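Local coordinates for protein transcriptional regulator, putative (Vibrio cholerae O1 biovar eltor str. N16961, PDB 3BJN) that probably acts as a DNA-binding transcriptional regulator of the IclR family, this chain being its C-terminal, GAF-like domain, at residues Y32-P35 with A40-V43; G67-V72 with A137-A142; R21-T26 with S44-M49. One frame throughout, in Å; residues are numbered along the deposited sequence.

Contact 1 (Y32-P35 with A40-V43)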
loop_
_atom_site.group_PDB
_atom_site.type_symbol
_atom_site.label_atom_id
_atom_site.label_comp_id
_atom_site.label_asym_id
_atom_site.label_seq_id
_atom_site.Cartn_x
_atom_site.Cartn_y
_atom_site.Cartn_z
ATOM N N TYR A 32 -5.092 -1.926 4.978
ATOM C CA TYR A 32 -4.303 -3.124 4.725
ATOM C C TYR A 32 -4.780 -3.708 3.416
ATOM O O TYR A 32 -5.975 -4.005 3.250
ATOM C CB TYR A 32 -4.554 -4.128 5.837
ATOM C CG TYR A 32 -3.822 -5.426 5.683
ATOM C CD1 TYR A 32 -2.436 -5.458 5.669
ATOM C CD2 TYR A 32 -4.525 -6.614 5.555
ATOM C CE1 TYR A 32 -1.756 -6.694 5.547
ATOM C CE2 TYR A 32 -3.867 -7.834 5.435
ATOM C CZ TYR A 32 -2.494 -7.854 5.410
ATOM O OH TYR A 32 -1.852 -9.074 5.311
HETATM N N MSE A 33 -3.825 -3.828 2.520
HETATM C CA MSE A 33 -4.054 -4.291 1.145
HETATM C C MSE A 33 -3.391 -5.635 0.932
HETATM O O MSE A 33 -2.328 -5.900 1.502
HETATM C CB MSE A 33 -3.416 -3.292 0.174
HETATM C CG MSE A 33 -3.543 -1.818 0.598
HETATM SE SE MSE A 33 -5.386 -1.316 0.134
HETATM C CE MSE A 33 -4.944 -1.276 -1.691
ATOM N N VAL A 34 -3.982 -6.480 0.087
ATOM C CA VAL A 34 -3.308 -7.733 -0.268
ATOM C C VAL A 34 -3.377 -7.928 -1.763
ATOM O O VAL A 34 -4.323 -7.474 -2.425
ATOM C CB VAL A 34 -3.833 -8.996 0.453
ATOM C CG1 VAL A 34 -3.646 -8.875 1.967
ATOM C CG2 VAL A 34 -5.271 -9.300 0.055
ATOM N N PRO A 35 -2.335 -8.563 -2.321
ATOM C CA PRO A 35 -2.348 -8.788 -3.769
ATOM C C PRO A 35 -3.211 -9.992 -4.121
ATOM O O PRO A 35 -3.112 -11.030 -3.452
ATOM C CB PRO A 35 -0.871 -9.022 -4.091
ATOM C CG PRO A 35 -0.251 -9.561 -2.826
ATOM C CD PRO A 35 -1.091 -9.060 -1.669
ATOM N N ALA A 40 -5.135 -5.230 -6.345
ATOM C CA ALA A 40 -4.814 -4.957 -4.937
ATOM C C ALA A 40 -6.161 -4.874 -4.230
ATOM O O ALA A 40 -6.973 -4.001 -4.530
ATOM C CB ALA A 40 -4.059 -3.643 -4.819
ATOM N N LEU A 41 -6.401 -5.800 -3.311
ATOM C CA LEU A 41 -7.658 -5.820 -2.578
ATOM C C LEU A 41 -7.528 -5.056 -1.249
ATOM O O LEU A 41 -6.601 -5.297 -0.483
ATOM C CB LEU A 41 -8.070 -7.270 -2.303
ATOM C CG LEU A 41 -9.284 -7.432 -1.398
ATOM C CD1 LEU A 41 -10.568 -6.973 -2.103
ATOM C CD2 LEU A 41 -9.422 -8.880 -0.955
ATOM N N CYS A 42 -8.466 -4.163 -0.973
ATOM C CA CYS A 42 -8.464 -3.499 0.326
ATOM C C CYS A 42 -9.189 -4.389 1.342
ATOM O O CYS A 42 -10.416 -4.524 1.295
ATOM C CB CYS A 42 -9.116 -2.141 0.207
ATOM S SG CYS A 42 -9.096 -1.273 1.787
ATOM N N VAL A 43 -8.433 -5.024 2.229
ATOM C CA VAL A 43 -9.008 -5.998 3.152
ATOM C C VAL A 43 -9.564 -5.349 4.424
ATOM O O VAL A 43 -10.600 -5.774 4.972
ATOM C CB VAL A 43 -7.969 -7.080 3.516
ATOM C CG1 VAL A 43 -8.451 -7.979 4.646
ATOM C CG2 VAL A 43 -7.667 -7.934 2.272
#
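V34 and L41 form a hydrogen-bonded antiparallel pair: V34 N donates to L41 O over 2.9 Å, and L41 N answers to V34 O over 2.8 Å. V43 N to Y32 O adds a third backbone bond, while M33 and C42 make the adjoining non-hydrogen-bonded pair. On the face carrying M33, A40 and C42, the selenomethionine chain lies across the neighbouring strand. Bends at chi2 and chi3 fold it back, which sets SE 3.8 Å from C42 CB and carries CE over A40, 4.0 Å from its CB. The opposite face carries V34 and L41, which run alongside each other. V34 has two modelled conformers; in the one described, chi1 of -62° stands CG2 between the backbone N and the carbonyl carbon, a crowded position that places it near L41 CB and, diagonally, 3.5 Å from V43 CG2. V43, directed toward strand 29-36, also brings CB to 4.0 Å from Y32 CD2, oblique to the ring. The short segment axes run at 144°, so the antiparallel strands are twisted. Such pairing is that of a beta hairpin, here strands 29-36 and 39-45 within the antiparallel sheet of an IclR C-terminal domain.

Contact 2 (G67-V72 with A137-A142)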
loop_
_atom_site.group_PDB
_atom_site.type_symbol
_atom_site.label_atom_id
_atom_site.label_comp_id
_atom_site.label_asym_id
_atom_site.label_seq_id
_atom_site.Cartn_x
_atom_site.Cartn_y
_atom_site.Cartn_z
ATOM N N GLY A 67 0.099 3.687 -7.844
ATOM C CA GLY A 67 0.016 4.023 -6.419
ATOM C C GLY A 67 1.054 3.303 -5.581
ATOM O O GLY A 67 1.528 2.225 -5.945
ATOM N N ALA A 68 1.360 3.898 -4.427
ATOM C CA ALA A 68 2.364 3.349 -3.506
ATOM C C ALA A 68 2.102 1.902 -3.097
ATOM O O ALA A 68 3.036 1.132 -3.038
ATOM C CB ALA A 68 2.475 4.238 -2.274
ATOM N N SER A 69 0.844 1.538 -2.833
ATOM C CA SER A 69 0.525 0.184 -2.365
ATOM C C SER A 69 0.866 -0.839 -3.452
ATOM O O SER A 69 1.504 -1.865 -3.175
ATOM C CB SER A 69 -0.979 0.060 -2.068
ATOM O OG SER A 69 -1.393 0.961 -1.068
ATOM N N SER A 70 0.429 -0.553 -4.680
ATOM C CA SER A 70 0.728 -1.440 -5.829
ATOM C C SER A 70 2.235 -1.558 -6.027
ATOM O O SER A 70 2.754 -2.667 -6.215
ATOM C CB SER A 70 0.112 -0.921 -7.135
ATOM O OG SER A 70 -1.293 -0.972 -7.054
ATOM N N LYS A 71 2.946 -0.438 -5.947
ATOM C CA LYS A 71 4.384 -0.442 -6.234
ATOM C C LYS A 71 5.212 -1.165 -5.158
ATOM O O LYS A 71 6.222 -1.785 -5.471
ATOM C CB LYS A 71 4.895 0.978 -6.452
ATOM C CG LYS A 71 4.409 1.622 -7.734
ATOM C CD LYS A 71 5.068 2.978 -7.844
ATOM C CE LYS A 71 4.309 3.920 -8.726
ATOM N NZ LYS A 71 4.826 5.298 -8.490
ATOM N N VAL A 72 4.794 -1.071 -3.893
ATOM C CA VAL A 72 5.421 -1.848 -2.812
ATOM C C VAL A 72 5.230 -3.352 -3.023
ATOM O O VAL A 72 6.186 -4.140 -2.901
ATOM C CB VAL A 72 4.821 -1.449 -1.452
ATOM C CG1 VAL A 72 5.059 -2.542 -0.411
ATOM C CG2 VAL A 72 5.431 -0.164 -1.053
ATOM N N ALA A 137 0.286 -5.174 2.327
ATOM C CA ALA A 137 0.922 -3.866 2.528
ATOM C C ALA A 137 0.071 -3.049 3.452
ATOM O O ALA A 137 -1.148 -3.166 3.412
ATOM C CB ALA A 137 1.114 -3.137 1.227
ATOM N N ILE A 138 0.712 -2.191 4.254
ATOM C CA ILE A 138 -0.026 -1.181 5.038
ATOM C C ILE A 138 0.156 0.129 4.331
ATOM O O ILE A 138 1.268 0.441 3.883
ATOM C CB ILE A 138 0.554 -1.047 6.487
ATOM C CG1 ILE A 138 0.249 -2.316 7.298
ATOM C CG2 ILE A 138 0.038 0.268 7.169
ATOM C CD1 ILE A 138 -1.227 -2.491 7.666
ATOM N N SER A 139 -0.910 0.913 4.228
ATOM C CA SER A 139 -0.870 2.155 3.478
ATOM C C SER A 139 -1.619 3.262 4.205
ATOM O O SER A 139 -2.605 2.983 4.890
ATOM C CB SER A 139 -1.512 1.936 2.113
ATOM O OG SER A 139 -0.872 0.879 1.403
ATOM N N VAL A 140 -1.130 4.485 4.055
ATOM C CA VAL A 140 -1.905 5.679 4.392
ATOM C C VAL A 140 -2.219 6.371 3.077
ATOM O O VAL A 140 -1.344 6.505 2.194
ATOM C CB VAL A 140 -1.137 6.605 5.338
ATOM C CG1 VAL A 140 -1.677 8.073 5.297
ATOM C CG2 VAL A 140 -1.167 6.011 6.772
HETATM N N MSE A 141 -3.481 6.771 2.937
HETATM C CA MSE A 141 -3.985 7.537 1.781
HETATM C C MSE A 141 -4.439 8.867 2.343
HETATM O O MSE A 141 -5.283 8.895 3.245
HETATM C CB MSE A 141 -5.178 6.810 1.147
HETATM C CG MSE A 141 -4.823 5.480 0.518
HETATM SE SE MSE A 141 -4.931 4.059 1.873
HETATM C CE MSE A 141 -6.545 3.215 1.173
ATOM N N ALA A 142 -3.876 9.970 1.846
ATOM C CA ALA A 142 -4.053 11.246 2.499
ATOM C C ALA A 142 -3.901 12.387 1.478
ATOM O O ALA A 142 -3.169 12.242 0.493
ATOM C CB ALA A 142 -3.014 11.392 3.612
#
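S69 and S139 meet hydroxyl to hydroxyl, the polar approach between helix segment 67-72 and strand segment 137-142. Their OG atoms form a hydrogen bond modelled at 2.5 Å, a closeness that is doubtful because S139 has two conformers and the distance belongs to one of them. In both serines OG lies opposite the carbonyl carbon and beside the backbone N (chi1 -60° in S69 and -57° in S139), which directs the two oxygens at each other across the gap. The CA atoms of S69 and S139 stand 6.3 Å apart. Both residues are buried, and the S125 hydroxyl is hydrogen-bonded to each OG, so three serines share a polar cluster inside the domain.

The apolar part is slight. V72, one helical turn beyond S69, brings CG1 to 4.3 Å from A137 CB, and no other apolar side chains touch across these segments. In all 131 Å² is buried, a small interface. Backbone bonds K71 N to G67 O and V72 N to A68 O show that the segment is helical, which puts S69 and V72, three residues apart, on one side of it.

Helix 67-76 also packs on strand 121-130 through V72 on P127, and S69 touches M33 of strand 29-36. The opposite face of strand 133-143 is covered by helix 144-163, where I138 meets A161 and V140 meets I154 and V158; the sheet therefore lies between the two helices.

Contact 3 (R21-T26 with S44-M49)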
loop_
_atom_site.group_PDB
_atom_site.type_symbol
_atom_site.label_atom_id
_atom_site.label_comp_id
_atom_site.label_asym_id
_atom_site.label_seq_id
_atom_site.Cartn_x
_atom_site.Cartn_y
_atom_site.Cartn_z
ATOM N N ARG A 21 -4.245 2.156 15.569
ATOM C CA ARG A 21 -3.144 2.973 16.102
ATOM C C ARG A 21 -2.583 3.926 15.042
ATOM O O ARG A 21 -2.306 5.092 15.326
ATOM C CB ARG A 21 -2.022 2.070 16.634
ATOM C CG ARG A 21 -0.874 2.899 17.196
ATOM C CD ARG A 21 0.133 2.014 17.921
ATOM N NE ARG A 21 0.833 1.186 16.942
ATOM C CZ ARG A 21 2.054 0.671 17.105
ATOM N NH1 ARG A 21 2.741 0.911 18.221
ATOM N NH2 ARG A 21 2.583 -0.087 16.148
ATOM N N LEU A 22 -2.397 3.406 13.828
ATOM C CA LEU A 22 -1.786 4.182 12.754
ATOM C C LEU A 22 -2.618 5.431 12.474
ATOM O O LEU A 22 -2.065 6.533 12.332
ATOM C CB LEU A 22 -1.702 3.313 11.512
ATOM C CG LEU A 22 -1.138 4.009 10.290
ATOM C CD1 LEU A 22 0.228 4.712 10.521
ATOM C CD2 LEU A 22 -0.996 2.891 9.243
ATOM N N GLN A 23 -3.949 5.281 12.411
ATOM C CA GLN A 23 -4.785 6.482 12.217
ATOM C C GLN A 23 -4.713 7.449 13.390
ATOM O O GLN A 23 -4.714 8.662 13.198
ATOM C CB GLN A 23 -6.240 6.105 11.960
ATOM C CG GLN A 23 -7.188 7.312 11.918
ATOM C CD GLN A 23 -8.588 6.876 11.482
ATOM O OE1 GLN A 23 -9.199 6.006 12.109
ATOM N NE2 GLN A 23 -9.105 7.493 10.448
ATOM N N LYS A 24 -4.640 6.919 14.613
ATOM C CA LYS A 24 -4.528 7.798 15.800
ATOM C C LYS A 24 -3.153 8.509 15.909
ATOM O O LYS A 24 -3.067 9.523 16.614
ATOM C CB LYS A 24 -4.827 6.979 17.048
ATOM C CG LYS A 24 -6.291 6.585 17.123
ATOM C CD LYS A 24 -6.480 5.814 18.400
ATOM C CE LYS A 24 -7.704 4.958 18.340
ATOM N NZ LYS A 24 -7.861 4.341 19.698
ATOM N N GLN A 25 -2.127 7.972 15.225
ATOM C CA GLN A 25 -0.772 8.555 15.205
ATOM C C GLN A 25 -0.620 9.604 14.112
ATOM O O GLN A 25 0.146 10.564 14.252
ATOM C CB GLN A 25 0.248 7.452 14.947
ATOM C CG GLN A 25 0.501 6.536 16.159
ATOM C CD GLN A 25 1.391 5.392 15.796
ATOM O OE1 GLN A 25 1.308 4.850 14.692
ATOM N NE2 GLN A 25 2.265 5.014 16.716
ATOM N N THR A 26 -1.328 9.397 12.995
ATOM C CA THR A 26 -1.166 10.278 11.834
ATOM C C THR A 26 -2.326 11.211 11.564
ATOM O O THR A 26 -2.186 12.188 10.790
ATOM C CB THR A 26 -0.974 9.436 10.532
ATOM O OG1 THR A 26 -2.128 8.603 10.343
ATOM C CG2 THR A 26 0.275 8.563 10.601
ATOM N N SER A 44 -8.888 -4.303 4.885
ATOM C CA SER A 44 -9.330 -3.610 6.085
ATOM C C SER A 44 -8.973 -2.139 5.935
ATOM O O SER A 44 -7.901 -1.814 5.445
ATOM C CB SER A 44 -8.660 -4.194 7.322
ATOM O OG SER A 44 -9.166 -3.570 8.519
ATOM N N GLN A 45 -9.894 -1.261 6.330
ATOM C CA GLN A 45 -9.676 0.168 6.150
ATOM C C GLN A 45 -10.280 0.951 7.298
ATOM O O GLN A 45 -11.396 0.635 7.737
ATOM C CB GLN A 45 -10.338 0.613 4.860
ATOM C CG GLN A 45 -10.098 2.069 4.479
ATOM C CD GLN A 45 -10.846 2.418 3.226
ATOM O OE1 GLN A 45 -12.076 2.339 3.195
ATOM N NE2 GLN A 45 -10.127 2.752 2.174
ATOM N N ARG A 46 -9.574 1.980 7.748
ATOM C CA ARG A 46 -10.062 2.811 8.853
ATOM C C ARG A 46 -11.167 3.808 8.466
ATOM O O ARG A 46 -12.045 4.121 9.261
ATOM C CB ARG A 46 -8.887 3.499 9.572
ATOM C CG ARG A 46 -8.021 2.582 10.254
ATOM C CD ARG A 46 -8.720 1.952 11.335
ATOM N NE ARG A 46 -9.243 2.947 12.253
ATOM C CZ ARG A 46 -9.887 2.622 13.358
ATOM N NH1 ARG A 46 -10.066 1.346 13.638
ATOM N NH2 ARG A 46 -10.338 3.563 14.184
ATOM N N GLU A 47 -11.160 4.315 7.252
ATOM C CA GLU A 47 -12.121 5.355 6.991
ATOM C C GLU A 47 -11.758 6.691 7.611
ATOM O O GLU A 47 -11.390 6.842 8.792
ATOM C CB GLU A 47 -13.552 4.941 7.392
ATOM C CG GLU A 47 -14.051 5.391 8.799
ATOM C CD GLU A 47 -15.542 5.734 8.811
ATOM O OE1 GLU A 47 -16.074 6.126 9.882
ATOM O OE2 GLU A 47 -16.198 5.612 7.745
ATOM N N SER A 48 -11.974 7.668 6.762
ATOM C CA SER A 48 -11.570 9.064 6.934
ATOM C C SER A 48 -12.498 9.728 7.921
ATOM O O SER A 48 -13.736 9.604 7.836
ATOM C CB SER A 48 -11.676 9.788 5.582
ATOM O OG SER A 48 -11.481 11.197 5.733
HETATM N N MSE A 49 -11.888 10.469 8.844
HETATM C CA MSE A 49 -12.632 11.294 9.795
HETATM C C MSE A 49 -12.685 12.705 9.256
HETATM O O MSE A 49 -13.185 13.654 9.886
HETATM C CB MSE A 49 -11.939 11.292 11.142
HETATM C CG MSE A 49 -12.023 9.973 11.849
HETATM SE SE MSE A 49 -13.841 9.594 12.347
HETATM C CE MSE A 49 -14.097 8.099 11.293
HETATM O O HOH W 1 -8.667 10.351 9.758
HETATM O O HOH W 2 -11.892 5.564 12.063
#
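Q23 reaches R46 and E47 by an extended chain: CG is turned away from the backbone N (chi1 173°), and the chain stays extended beyond CG, carrying the amide out from helix 12-26 toward the loop. R46 comes from its side by folding. Bends at chi2 and chi3 curl the arginine and bring NE back beside the glutamine oxygen, the two side chains crossing with amide and guanidinium planes 87° apart.

The bonds are unequal, and since R46 and E47 each have two modelled conformers, they hold for the copy described. R46 NE donates to Q23 OE1 over 3.1 Å with a nearly straight N-H...O angle of 162°. The oxygen lies in the guanidinium plane, at its edge, but the donor stands above the amide carbonyl plane, off the lone-pair direction. NH2 adds a weak second bond to the same oxygen at 3.4 Å. The other end of the amide is a donor: Q23 NE2 gives a hydrogen to E47 O over 2.9 Å, with that oxygen close to the amide plane.

Two waters join the amide. One donates to Q23 OE1 at 2.7 Å and to R46 O, bridging side chain and backbone; the other accepts from Q23 NE2 at 3.0 Å and weakly from M49 N. M49 CG, 4.1 Å from Q23 NE2, flanks the amide.

L22, next along the helix, packs on H157 and A161 of helix 144-163. Q23, R46 and M49 also touch crystal neighbours, which may partly shape this surface. Bonds at both ends of the Q23 amide fix its rotation. The neutral amide accepts from the arginine through its oxygen and donates to the E47 carbonyl through its nitrogen, a hydrogen-bonded link without a salt bridge between these segments.

In the fold
The three contacts meet on one antiparallel sheet. Contact 1 pairs strands 29-36 and 39-45, and strand 133-143 of contact 2 adjoins the first of these: M33 O lies 2.8 Å from A137 N, a probable hydrogen bond, with the two centres about 10 Å apart. Contact 3 continues strand 39-45 beyond contact 1, where Y32 N and S44 O are 2.8 Å apart, again a probable hydrogen bond, the centres being about 16 Å apart. Contacts 2 and 3 also touch, I138 CG2 packing 3.5 Å from L22 CD2. Contact 2 is the most central, about 2 Å from the chain centre, whereas contact 3 lies at the surface, about 14 Å out.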